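Local coordinates for protein diguanylate cyclase DosC (Escherichia coli, PDB 4ZVA) that senses oxygen through a heme-binding globin domain and, as a diguanylate cyclase, makes the second messenger cyclic di-GMP, probably under control of that domain, at residues Ala22-Val27 / Ile68-Ser73. Numbering follows the deposited sequence.
Sequences AAEIAV and IINVLS
Two alpha-helical segments run almost exactly antiparallel here, with 176° between their N-to-C directions and axes approaching to 8.6 Å. Residues 22-27 are helical throughout, within helix 16-43; residues 68-72 close helix 54-72, and Ser-73 departs from helical geometry at phi/psi -101/17°. The register pairs Ala-23 with Ser-73 (CA to CA 4.6 Å), both small, and Ala-26 with Ile-69 (CA to CA 5.2 Å), where the alanine is small and the CA-to-CB bond of Ile-69 points sideways. Ala-26 has the most area covered, 66 Å². Its CA-to-CB bond points toward the other helix, placing Ala-26 CB 3.7 Å from Leu-72 CB, 4.2 Å from Ile-68 CG2 and 4.1 Å from Ile-68 O. Leu-72 has 54 Å² covered, and its CB also lies 4.1 Å from Ala-22 O. Ile-69, covered over 52 Å², borders the interface: its CG2 meets Val-27 CG2 at 3.9 Å, while its CG1 lies 4.1 Å from Ala-26 O. At the end of the helix, Ser-73 OG (chi1 -49°, m) donates a 2.8 Å hydrogen bond back to Ile-69 O, yet still sits 3.5 Å from Ala-23 CB. No hydrogen bond crosses between the segments, so van der Waals contact joins them; 315 Å² of surface is buried, both sides summed. Helix 125-147 adjoins Ala-22 and Leu-72, Ile-68 touches Leu-110 of helix 100-119, and the Ile-68 side chain lies about 6 Å from the bound heme. The result is a close antiparallel helix pair with alanines at its interface, within the all-helical protoglobin-type globin fold that holds this heme.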
# COMPACT_ATOMS: atom_id res chain seq x y z
N ALA A 22 12.34 -8.58 9.61
CA ALA A 22 11.17 -7.72 9.61
C ALA A 22 10.69 -7.48 11.04
O ALA A 22 10.33 -6.36 11.41
CB ALA A 22 10.06 -8.32 8.76
N ALA A 23 10.67 -8.54 11.84
CA ALA A 23 10.30 -8.41 13.25
C ALA A 23 11.33 -7.57 14.00
O ALA A 23 10.97 -6.78 14.87
CB ALA A 23 10.15 -9.78 13.89
N GLU A 24 12.60 -7.75 13.66
CA GLU A 24 13.67 -7.02 14.32
C GLU A 24 13.52 -5.52 14.07
O GLU A 24 13.60 -4.72 15.00
CB GLU A 24 15.04 -7.50 13.82
CG GLU A 24 16.23 -7.06 14.67
CD GLU A 24 16.73 -5.66 14.33
OE1 GLU A 24 16.44 -5.17 13.22
OE2 GLU A 24 17.42 -5.06 15.18
N ILE A 25 13.27 -5.16 12.82
CA ILE A 25 13.05 -3.77 12.45
C ILE A 25 11.87 -3.19 13.21
O ILE A 25 11.93 -2.07 13.73
CB ILE A 25 12.81 -3.62 10.93
CG1 ILE A 25 14.11 -3.87 10.16
CG2 ILE A 25 12.28 -2.24 10.59
CD1 ILE A 25 15.18 -2.85 10.43
N ALA A 26 10.79 -3.96 13.29
CA ALA A 26 9.57 -3.51 13.95
C ALA A 26 9.80 -3.19 15.43
O ALA A 26 9.51 -2.09 15.88
CB ALA A 26 8.48 -4.56 13.79
N VAL A 27 10.30 -4.16 16.18
CA VAL A 27 10.51 -3.97 17.62
C VAL A 27 11.52 -2.86 17.90
O VAL A 27 11.29 -2.01 18.76
CB VAL A 27 10.98 -5.28 18.28
CG1 VAL A 27 11.22 -5.07 19.78
CG2 VAL A 27 9.96 -6.38 18.06
N ILE A 68 2.30 -2.10 15.16
CA ILE A 68 3.40 -2.30 14.23
C ILE A 68 4.14 -3.61 14.52
O ILE A 68 4.41 -4.39 13.60
CB ILE A 68 4.40 -1.13 14.28
CG1 ILE A 68 3.74 0.14 13.73
CG2 ILE A 68 5.66 -1.45 13.50
CD1 ILE A 68 4.51 1.40 13.99
N ILE A 69 4.44 -3.85 15.79
CA ILE A 69 5.13 -5.07 16.18
C ILE A 69 4.28 -6.31 15.90
O ILE A 69 4.77 -7.29 15.35
CB ILE A 69 5.52 -5.06 17.67
CG1 ILE A 69 6.53 -3.94 17.94
CG2 ILE A 69 6.10 -6.40 18.09
CD1 ILE A 69 6.90 -3.79 19.41
N ASN A 70 3.00 -6.25 16.26
CA ASN A 70 2.12 -7.40 16.06
C ASN A 70 1.98 -7.78 14.59
O ASN A 70 2.07 -8.96 14.24
CB ASN A 70 0.73 -7.11 16.65
CG ASN A 70 0.71 -7.23 18.16
OD1 ASN A 70 1.43 -8.04 18.75
ND2 ASN A 70 -0.13 -6.42 18.81
N VAL A 71 1.82 -6.79 13.73
CA VAL A 71 1.62 -7.03 12.31
C VAL A 71 2.89 -7.54 11.63
O VAL A 71 2.86 -8.54 10.91
CB VAL A 71 1.13 -5.76 11.59
CG1 VAL A 71 1.20 -5.93 10.08
CG2 VAL A 71 -0.29 -5.43 12.03
N LEU A 72 4.01 -6.86 11.86
CA LEU A 72 5.25 -7.21 11.17
C LEU A 72 5.89 -8.48 11.72
O LEU A 72 6.73 -9.09 11.06
CB LEU A 72 6.23 -6.04 11.23
CG LEU A 72 5.76 -4.79 10.48
CD1 LEU A 72 6.84 -3.71 10.46
CD2 LEU A 72 5.33 -5.14 9.06
N SER A 73 5.51 -8.88 12.93
CA SER A 73 6.04 -10.10 13.54
C SER A 73 5.06 -11.27 13.43
O SER A 73 5.19 -12.27 14.14
CB SER A 73 6.38 -9.87 15.02
OG SER A 73 7.14 -8.69 15.18